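Local coordinates for THUMP domain-containing protein (Pyrococcus horikoshii, PDB 1VBK) that is of unknown function but, as a ThiI-like protein carrying a THUMP domain, probably binds RNA and ATP, at residues F69-S75 and E166-G172; F244-L248 and K280-V284; R114-F120 and I154-G159. All coordinates share one frame. Residues are numbered along the deposited sequence.

Contacts 1 and 3 share one mixed sheet, and contact 3 (114-120 with 154-159) is nested within the chain loop closed by contact 1 (69-75 with 166-172). Their centres lie about 20 Å apart and their nearest atoms about 6 Å, and Arg7 of strand 3-8 spans them: it hydrogen-bonds Ser73 and Ser75 of contact 1 and forms a salt bridge with Glu155 of contact 3. Contact 2 (244-248 with 280-284) follows later in the chain, its centre about 37 Å from that of contact 1 and about 52 Å from that of contact 3, across the chain's centre. Contact 2 touches the second subunit; no other chain touches contacts 1 and 3.

Contact 1 (F69-S75 and E166-G172); sequences FGIVSIS and EKIKGWG
Residues 69-75 run antiparallel to 166-172, bringing the ferredoxin-like and THUMP parts into one sheet. Phe69 (chi1 m) turns its edge to the five-membered ring of Trp171 in an offset edge-to-face pair, centroids 5.8 Å apart, planes at 80°. Gly70 takes phi/psi 101/-12, where a CB would jam against the preceding carbonyl O; its N donates to Gly172 O (2.7 Å). Ile71 O accepts Gly172 N (3.0 Å). Val72 O receives Gly170 N (2.8 Å) and a water shared with Gly170 O. Against strand 3-8, Val72 (-85/-46) and Ser73 both face Arg7, a classic beta bulge. Ser73 opposes Lys169 as a non-hydrogen-bonded pair (CA atoms 4.6 Å apart); Ile74 and Ile168, meeting helix 58-65, form a hydrogen-bonded pair, Ile74 N to Ile168 O and Ile168 N to Ile74 O, 2.8 Å each. Ser75 OG bonds both Glu166 O (2.8 Å) and Arg7; Ser73 OG turns to Arg7. Backbone hydrogen bonds thus carry the pairing, and Gly170 admits close approach, since a CB would clash with Ile71 O; Gly172 suits its phi of 71°.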
loop_
_atom_site.group_PDB
_atom_site.type_symbol
_atom_site.label_atom_id
_atom_site.label_comp_id
_atom_site.label_asym_id
_atom_site.label_seq_id
_atom_site.Cartn_x
_atom_site.Cartn_y
_atom_site.Cartn_z
ATOM N N PHE A 69 6.417 17.581 9.187
ATOM C CA PHE A 69 4.970 17.479 9.333
ATOM C C PHE A 69 4.546 16.632 10.530
ATOM O O PHE A 69 5.223 15.675 10.901
ATOM C CB PHE A 69 4.349 16.923 8.049
ATOM C CG PHE A 69 4.577 17.791 6.842
ATOM C CD1 PHE A 69 4.194 19.130 6.852
ATOM C CD2 PHE A 69 5.176 17.272 5.696
ATOM C CE1 PHE A 69 4.405 19.945 5.740
ATOM C CE2 PHE A 69 5.393 18.081 4.572
ATOM C CZ PHE A 69 5.006 19.420 4.596
ATOM N N GLY A 70 3.418 16.994 11.131
ATOM C CA GLY A 70 2.930 16.262 12.283
ATOM C C GLY A 70 3.245 16.991 13.579
ATOM O O GLY A 70 2.726 16.644 14.643
ATOM N N ILE A 71 4.106 18.000 13.485
ATOM C CA ILE A 71 4.502 18.788 14.646
ATOM C C ILE A 71 3.619 20.022 14.748
ATOM O O ILE A 71 3.496 20.787 13.785
ATOM C CB ILE A 71 5.981 19.235 14.537
ATOM C CG1 ILE A 71 6.899 18.010 14.603
ATOM C CG2 ILE A 71 6.326 20.210 15.665
ATOM C CD1 ILE A 71 8.380 18.350 14.413
ATOM N N VAL A 72 2.991 20.200 15.909
ATOM C CA VAL A 72 2.123 21.352 16.143
ATOM C C VAL A 72 2.946 22.556 16.598
ATOM O O VAL A 72 2.748 23.669 16.108
ATOM C CB VAL A 72 1.037 21.029 17.192
ATOM C CG1 VAL A 72 0.208 22.274 17.485
ATOM C CG2 VAL A 72 0.134 19.915 16.670
ATOM N N SER A 73 3.866 22.343 17.534
ATOM C CA SER A 73 4.724 23.436 17.989
ATOM C C SER A 73 6.051 22.933 18.534
ATOM O O SER A 73 6.172 21.784 18.970
ATOM C CB SER A 73 4.016 24.317 19.029
ATOM O OG SER A 73 3.780 23.635 20.244
ATOM N N ILE A 74 7.043 23.817 18.503
ATOM C CA ILE A 74 8.397 23.509 18.935
ATOM C C ILE A 74 8.917 24.551 19.932
ATOM O O ILE A 74 8.772 25.750 19.707
ATOM C CB ILE A 74 9.327 23.503 17.703
ATOM C CG1 ILE A 74 8.751 22.570 16.639
ATOM C CG2 ILE A 74 10.733 23.076 18.091
ATOM C CD1 ILE A 74 9.394 22.723 15.287
ATOM N N SER A 75 9.535 24.092 21.020
ATOM C CA SER A 75 10.078 25.013 22.018
ATOM C C SER A 75 11.484 24.693 22.510
ATOM O O SER A 75 11.686 23.710 23.223
ATOM C CB SER A 75 9.173 25.083 23.261
ATOM O OG SER A 75 7.952 25.761 23.012
ATOM N N GLU A 166 10.210 30.618 23.979
ATOM C CA GLU A 166 9.854 30.540 22.560
ATOM C C GLU A 166 8.970 29.333 22.231
ATOM O O GLU A 166 9.207 28.219 22.699
ATOM C CB GLU A 166 11.122 30.496 21.699
ATOM C CG GLU A 166 10.857 30.425 20.195
ATOM C CD GLU A 166 12.111 30.645 19.352
ATOM O OE1 GLU A 166 13.066 29.841 19.459
ATOM O OE2 GLU A 166 12.139 31.628 18.576
ATOM N N LYS A 167 7.950 29.574 21.419
ATOM C CA LYS A 167 7.012 28.540 21.006
ATOM C C LYS A 167 6.778 28.744 19.517
ATOM O O LYS A 167 5.963 29.582 19.118
ATOM C CB LYS A 167 5.705 28.695 21.778
ATOM C CG LYS A 167 4.700 27.586 21.576
ATOM C CD LYS A 167 3.559 27.767 22.563
ATOM C CE LYS A 167 2.526 26.667 22.459
ATOM N NZ LYS A 167 1.427 26.887 23.444
ATOM N N ILE A 168 7.510 27.985 18.706
ATOM C CA ILE A 168 7.434 28.077 17.252
ATOM C C ILE A 168 6.333 27.199 16.682
ATOM O O ILE A 168 6.267 26.004 16.965
ATOM C CB ILE A 168 8.770 27.653 16.600
ATOM C CG1 ILE A 168 9.931 28.414 17.242
ATOM C CG2 ILE A 168 8.730 27.927 15.101
ATOM C CD1 ILE A 168 11.297 27.958 16.760
ATOM N N LYS A 169 5.479 27.799 15.862
ATOM C CA LYS A 169 4.374 27.078 15.245
ATOM C C LYS A 169 4.879 26.132 14.152
ATOM O O LYS A 169 5.628 26.537 13.260
ATOM C CB LYS A 169 3.375 28.085 14.662
ATOM C CG LYS A 169 2.104 27.479 14.078
ATOM C CD LYS A 169 1.163 28.580 13.585
ATOM C CE LYS A 169 -0.109 28.003 12.980
ATOM N NZ LYS A 169 -1.033 29.074 12.498
ATOM N N GLY A 170 4.484 24.866 14.239
ATOM C CA GLY A 170 4.890 23.897 13.241
ATOM C C GLY A 170 3.891 23.935 12.101
ATOM O O GLY A 170 3.019 24.801 12.070
ATOM N N TRP A 171 4.003 23.004 11.162
ATOM C CA TRP A 171 3.081 22.968 10.034
ATOM C C TRP A 171 1.834 22.164 10.322
ATOM O O TRP A 171 0.884 22.187 9.544
ATOM C CB TRP A 171 3.761 22.380 8.795
ATOM C CG TRP A 171 4.433 23.406 7.945
ATOM C CD1 TRP A 171 5.725 23.831 8.030
ATOM C CD2 TRP A 171 3.829 24.158 6.891
ATOM N NE1 TRP A 171 5.966 24.804 7.089
ATOM C CE2 TRP A 171 4.818 25.023 6.375
ATOM C CE3 TRP A 171 2.545 24.186 6.331
ATOM C CZ2 TRP A 171 4.565 25.907 5.325
ATOM C CZ3 TRP A 171 2.293 25.066 5.284
ATOM C CH2 TRP A 171 3.300 25.914 4.793
ATOM N N GLY A 172 1.828 21.454 11.443
ATOM C CA GLY A 172 0.682 20.630 11.762
ATOM C C GLY A 172 0.688 19.466 10.789
ATOM O O GLY A 172 1.759 19.013 10.372
HETATM O O HOH W 1 0.880 24.154 14.143
#

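Contact 2 (F244-L248 and K280-V284); sequences FDRVL and KMFPV
In the Rossmann-like, HUP-type domain, whose parallel sheet has strand order 3-2-1-4-5, the N-terminal part of helix 244-254 packs on the C-terminal end of helix 273-281 and the loop after it. No hydrogen bond crosses; Leu248 and Phe282 have the closest CA atoms, 7.6 Å apart. Within the helix, Leu248 N bonds to Phe244 O at 3.1 Å, while Phe282 (phi/psi -110/137) is the first residue to leave the other helix. Phe244 (chi1 t) directs its ring edge at the face of Phe282 (chi1 m), an offset edge-to-face pair with centroids 5.3 Å apart and planes at 70°; also at that edge, Phe244 CE2 lies 3.2 Å from Met281 O. A Met-aromatic contact links Met281 to Phe244, SD lying obliquely 5.5 Å from the ring centroid. Apolar side-chain contacts complete the patch: Val247 CG1 lies 4.2 Å from Phe282 CE1 at the ring edge, and Leu248 CD2 3.6 Å from Pro283 CD. Phe282 suits its buried place against Val259, and Leu248 and Pro283 offer apolar surface to Trp21 of the second subunit. The flexible Met281 side chain (chi1 p, chi2 t, chi3 m) brings CE to 3.5 Å from Phe244 CE1.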
loop_
_atom_site.group_PDB
_atom_site.type_symbol
_atom_site.label_atom_id
_atom_site.label_comp_id
_atom_site.label_asym_id
_atom_site.label_seq_id
_atom_site.Cartn_x
_atom_site.Cartn_y
_atom_site.Cartn_z
ATOM N N PHE A 244 5.060 5.093 -19.769
ATOM C CA PHE A 244 4.079 4.731 -18.746
ATOM C C PHE A 244 4.284 3.354 -18.126
ATOM O O PHE A 244 3.928 3.141 -16.964
ATOM C CB PHE A 244 2.652 4.831 -19.294
ATOM C CG PHE A 244 1.590 4.850 -18.221
ATOM C CD1 PHE A 244 1.521 5.903 -17.313
ATOM C CD2 PHE A 244 0.671 3.812 -18.112
ATOM C CE1 PHE A 244 0.548 5.921 -16.310
ATOM C CE2 PHE A 244 -0.310 3.818 -17.109
ATOM C CZ PHE A 244 -0.369 4.873 -16.208
ATOM N N ASP A 245 4.846 2.418 -18.883
ATOM C CA ASP A 245 5.073 1.082 -18.346
ATOM C C ASP A 245 5.966 1.155 -17.107
ATOM O O ASP A 245 5.756 0.422 -16.141
ATOM C CB ASP A 245 5.682 0.159 -19.414
ATOM C CG ASP A 245 6.915 0.748 -20.077
ATOM O OD1 ASP A 245 7.214 1.930 -19.841
ATOM O OD2 ASP A 245 7.584 0.028 -20.848
ATOM N N ARG A 246 6.943 2.057 -17.125
ATOM C CA ARG A 246 7.851 2.223 -15.992
ATOM C C ARG A 246 7.119 2.763 -14.757
ATOM O O ARG A 246 7.493 2.462 -13.622
ATOM C CB ARG A 246 8.999 3.166 -16.369
ATOM C CG ARG A 246 9.866 2.661 -17.523
ATOM C CD ARG A 246 10.607 1.375 -17.152
ATOM N NE ARG A 246 11.385 1.535 -15.924
ATOM C CZ ARG A 246 12.094 0.566 -15.348
ATOM N NH1 ARG A 246 12.134 -0.646 -15.887
ATOM N NH2 ARG A 246 12.757 0.805 -14.224
ATOM N N VAL A 247 6.080 3.565 -14.976
ATOM C CA VAL A 247 5.303 4.114 -13.868
ATOM C C VAL A 247 4.514 2.982 -13.195
ATOM O O VAL A 247 4.466 2.890 -11.966
ATOM C CB VAL A 247 4.316 5.200 -14.357
ATOM C CG1 VAL A 247 3.478 5.704 -13.193
ATOM C CG2 VAL A 247 5.085 6.354 -14.996
ATOM N N LEU A 248 3.892 2.130 -14.005
ATOM C CA LEU A 248 3.128 1.007 -13.473
ATOM C C LEU A 248 4.073 0.073 -12.723
ATOM O O LEU A 248 3.723 -0.456 -11.672
ATOM C CB LEU A 248 2.425 0.246 -14.602
ATOM C CG LEU A 248 1.313 1.020 -15.320
ATOM C CD1 LEU A 248 0.835 0.237 -16.542
ATOM C CD2 LEU A 248 0.167 1.277 -14.354
ATOM N N LYS A 280 -8.971 5.028 -15.292
ATOM C CA LYS A 280 -8.726 3.817 -16.065
ATOM C C LYS A 280 -7.258 3.477 -16.300
ATOM O O LYS A 280 -6.907 2.302 -16.383
ATOM C CB LYS A 280 -9.437 3.903 -17.418
ATOM C CG LYS A 280 -10.957 3.935 -17.330
ATOM C CD LYS A 280 -11.575 4.113 -18.706
ATOM C CE LYS A 280 -13.092 4.120 -18.644
ATOM N NZ LYS A 280 -13.688 4.434 -19.976
ATOM N N MET A 281 -6.394 4.483 -16.410
ATOM C CA MET A 281 -4.987 4.200 -16.668
ATOM C C MET A 281 -4.163 3.794 -15.447
ATOM O O MET A 281 -3.101 3.191 -15.594
ATOM C CB MET A 281 -4.320 5.380 -17.407
ATOM C CG MET A 281 -4.386 6.740 -16.733
ATOM S SD MET A 281 -3.768 8.081 -17.825
ATOM C CE MET A 281 -2.005 7.846 -17.708
ATOM N N PHE A 282 -4.651 4.107 -14.249
ATOM C CA PHE A 282 -3.944 3.758 -13.017
ATOM C C PHE A 282 -4.686 2.668 -12.241
ATOM O O PHE A 282 -5.906 2.712 -12.115
ATOM C CB PHE A 282 -3.798 4.993 -12.120
ATOM C CG PHE A 282 -2.861 6.031 -12.656
ATOM C CD1 PHE A 282 -1.482 5.846 -12.577
ATOM C CD2 PHE A 282 -3.351 7.201 -13.223
ATOM C CE1 PHE A 282 -0.606 6.811 -13.056
ATOM C CE2 PHE A 282 -2.484 8.176 -13.708
ATOM C CZ PHE A 282 -1.104 7.978 -13.622
ATOM N N PRO A 283 -3.949 1.678 -11.708
ATOM C CA PRO A 283 -4.509 0.564 -10.935
ATOM C C PRO A 283 -4.828 0.948 -9.489
ATOM O O PRO A 283 -5.347 0.134 -8.721
ATOM C CB PRO A 283 -3.410 -0.482 -11.016
ATOM C CG PRO A 283 -2.179 0.364 -10.950
ATOM C CD PRO A 283 -2.503 1.484 -11.917
ATOM N N VAL A 284 -4.496 2.180 -9.120
ATOM C CA VAL A 284 -4.759 2.678 -7.773
ATOM C C VAL A 284 -5.439 4.039 -7.909
ATOM O O VAL A 284 -5.370 4.667 -8.962
ATOM C CB VAL A 284 -3.452 2.834 -6.956
ATOM C CG1 VAL A 284 -2.757 1.481 -6.820
ATOM C CG2 VAL A 284 -2.523 3.832 -7.639
#

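Contact 3 (R114-F120 and I154-G159); sequences RRITKEF and IEIMQG
This is a pairing of two parallel strand ends in the THUMP domain, where strands 108-115 and 150-157 run out into loops at one end of the mixed sheet. The register sets Arg114 beside Glu155 (CA atoms 4.9 Å apart) on one face and Arg115 beside Ile156 (4.9 Å) on the other. Arg114 N donates to Ile154 O (2.8 Å) and Ile156 N to Arg114 O (3.0 Å); beyond the strand, Ile116 N (2.8 Å) and Thr117 N (3.4 Å) both bond weakly to Ile156 O. Thr117 OG1 (chi1 p) accepts Gln158 N at 2.7 Å and donates to Glu119 OE1 at 2.6 Å, while Glu119 OE2 accepts Gly159 N at 3.1 Å. Gln158 (phi/psi 46/57) and Gly159 (74/3) have angles that fit a type I' turn leading into strand 160-164, where glycine is at ease. Ile156 CD1 makes a CH-pi contact over the Phe120 ring, 4.0 Å from its centroid. The chemistry thus differs by face: the Ile156-Phe120 pair packs on Ile87 and Ile127 of the flanking helices, Glu155 on the other face forms salt bridges with Arg7 and Arg50, and hydroxyl and carboxylate groups hold the turn.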
loop_
_atom_site.group_PDB
_atom_site.type_symbol
_atom_site.label_atom_id
_atom_site.label_comp_id
_atom_site.label_asym_id
_atom_site.label_seq_id
_atom_site.Cartn_x
_atom_site.Cartn_y
_atom_site.Cartn_z
ATOM N N ARG A 114 2.294 23.675 32.911
ATOM C CA ARG A 114 1.568 22.430 32.705
ATOM C C ARG A 114 2.260 21.299 33.450
ATOM O O ARG A 114 3.472 21.122 33.331
ATOM C CB ARG A 114 1.512 22.073 31.215
ATOM C CG ARG A 114 0.599 22.959 30.372
ATOM C CD ARG A 114 -0.875 22.676 30.657
ATOM N NE ARG A 114 -1.754 23.536 29.870
ATOM C CZ ARG A 114 -1.943 24.832 30.103
ATOM N NH1 ARG A 114 -1.318 25.427 31.110
ATOM N NH2 ARG A 114 -2.747 25.537 29.318
ATOM N N ARG A 115 1.499 20.552 34.241
ATOM C CA ARG A 115 2.068 19.408 34.940
ATOM C C ARG A 115 1.755 18.218 34.051
ATOM O O ARG A 115 0.645 17.687 34.086
ATOM C CB ARG A 115 1.422 19.200 36.313
ATOM C CG ARG A 115 1.900 20.162 37.391
ATOM C CD ARG A 115 1.477 19.674 38.769
ATOM N NE ARG A 115 0.034 19.476 38.851
ATOM C CZ ARG A 115 -0.595 18.952 39.896
ATOM N NH1 ARG A 115 0.090 18.564 40.963
ATOM N NH2 ARG A 115 -1.915 18.821 39.873
ATOM N N ILE A 116 2.716 17.820 33.225
ATOM C CA ILE A 116 2.460 16.694 32.369
ATOM C C ILE A 116 2.247 15.473 33.233
ATOM O O ILE A 116 1.286 14.731 33.077
ATOM C CB ILE A 116 3.681 16.494 31.470
ATOM C CG1 ILE A 116 3.979 17.776 30.691
ATOM C CG2 ILE A 116 3.399 15.377 30.449
ATOM C CD1 ILE A 116 2.780 18.246 29.866
ATOM N N THR A 117 3.129 15.253 34.203
ATOM C CA THR A 117 2.938 14.182 35.172
ATOM C C THR A 117 2.542 14.959 36.432
ATOM O O THR A 117 2.864 16.143 36.546
ATOM C CB THR A 117 4.227 13.345 35.396
ATOM O OG1 THR A 117 5.324 14.203 35.717
ATOM C CG2 THR A 117 4.557 12.545 34.138
ATOM N N LYS A 118 1.857 14.314 37.373
ATOM C CA LYS A 118 1.374 15.023 38.559
ATOM C C LYS A 118 2.106 14.902 39.894
ATOM O O LYS A 118 1.479 15.077 40.942
ATOM C CB LYS A 118 -0.094 14.655 38.797
ATOM C CG LYS A 118 -0.962 14.680 37.548
ATOM C CD LYS A 118 -1.031 16.063 36.926
ATOM C CE LYS A 118 -1.947 16.069 35.710
ATOM N NZ LYS A 118 -2.047 17.422 35.101
ATOM N N GLU A 119 3.408 14.635 39.893
ATOM C CA GLU A 119 4.102 14.510 41.169
ATOM C C GLU A 119 4.492 15.839 41.831
ATOM O O GLU A 119 4.638 15.901 43.055
ATOM C CB GLU A 119 5.337 13.597 41.037
ATOM C CG GLU A 119 6.540 14.173 40.301
ATOM C CD GLU A 119 6.301 14.353 38.814
ATOM O OE1 GLU A 119 5.563 13.526 38.229
ATOM O OE2 GLU A 119 6.863 15.310 38.233
ATOM N N PHE A 120 4.651 16.903 41.045
ATOM C CA PHE A 120 5.013 18.199 41.621
ATOM C C PHE A 120 3.883 18.637 42.554
ATOM O O PHE A 120 2.709 18.528 42.206
ATOM C CB PHE A 120 5.220 19.249 40.523
ATOM C CG PHE A 120 6.006 20.451 40.973
ATOM C CD1 PHE A 120 7.345 20.326 41.336
ATOM C CD2 PHE A 120 5.412 21.707 41.041
ATOM C CE1 PHE A 120 8.082 21.435 41.757
ATOM C CE2 PHE A 120 6.137 22.825 41.461
ATOM C CZ PHE A 120 7.477 22.687 41.820
ATOM N N ILE A 154 6.334 26.605 31.208
ATOM C CA ILE A 154 6.922 25.626 32.114
ATOM C C ILE A 154 6.188 24.294 32.019
ATOM O O ILE A 154 4.986 24.223 32.261
ATOM C CB ILE A 154 6.850 26.116 33.584
ATOM C CG1 ILE A 154 7.533 27.482 33.714
ATOM C CG2 ILE A 154 7.496 25.088 34.515
ATOM C CD1 ILE A 154 7.393 28.119 35.096
ATOM N N GLU A 155 6.913 23.244 31.650
ATOM C CA GLU A 155 6.324 21.922 31.555
ATOM C C GLU A 155 7.071 21.013 32.518
ATOM O O GLU A 155 8.299 20.924 32.475
ATOM C CB GLU A 155 6.420 21.396 30.117
ATOM C CG GLU A 155 5.524 22.161 29.145
ATOM C CD GLU A 155 5.478 21.546 27.760
ATOM O OE1 GLU A 155 5.721 20.329 27.636
ATOM O OE2 GLU A 155 5.176 22.284 26.798
ATOM N N ILE A 156 6.332 20.357 33.406
ATOM C CA ILE A 156 6.945 19.465 34.382
ATOM C C ILE A 156 6.591 18.022 34.052
ATOM O O ILE A 156 5.427 17.678 33.870
ATOM C CB ILE A 156 6.483 19.805 35.810
ATOM C CG1 ILE A 156 6.717 21.295 36.072
ATOM C CG2 ILE A 156 7.259 18.961 36.825
ATOM C CD1 ILE A 156 6.285 21.756 37.442
ATOM N N MET A 157 7.609 17.179 33.982
ATOM C CA MET A 157 7.399 15.789 33.626
ATOM C C MET A 157 8.445 14.905 34.286
ATOM O O MET A 157 9.645 15.105 34.099
ATOM C CB MET A 157 7.464 15.666 32.099
ATOM C CG MET A 157 7.340 14.269 31.537
ATOM S SD MET A 157 7.118 14.342 29.739
ATOM C CE MET A 157 8.764 14.814 29.198
ATOM N N GLN A 158 7.976 13.939 35.071
ATOM C CA GLN A 158 8.855 13.004 35.761
ATOM C C GLN A 158 10.046 13.650 36.465
ATOM O O GLN A 158 11.195 13.316 36.181
ATOM C CB GLN A 158 9.361 11.945 34.773
ATOM C CG GLN A 158 8.255 11.165 34.095
ATOM C CD GLN A 158 8.775 10.067 33.174
ATOM O OE1 GLN A 158 8.008 9.456 32.436
ATOM N NE2 GLN A 158 10.078 9.811 33.221
ATOM N N GLY A 159 9.772 14.582 37.374
ATOM C CA GLY A 159 10.841 15.227 38.125
ATOM C C GLY A 159 11.714 16.247 37.414
ATOM O O GLY A 159 12.666 16.768 38.005
#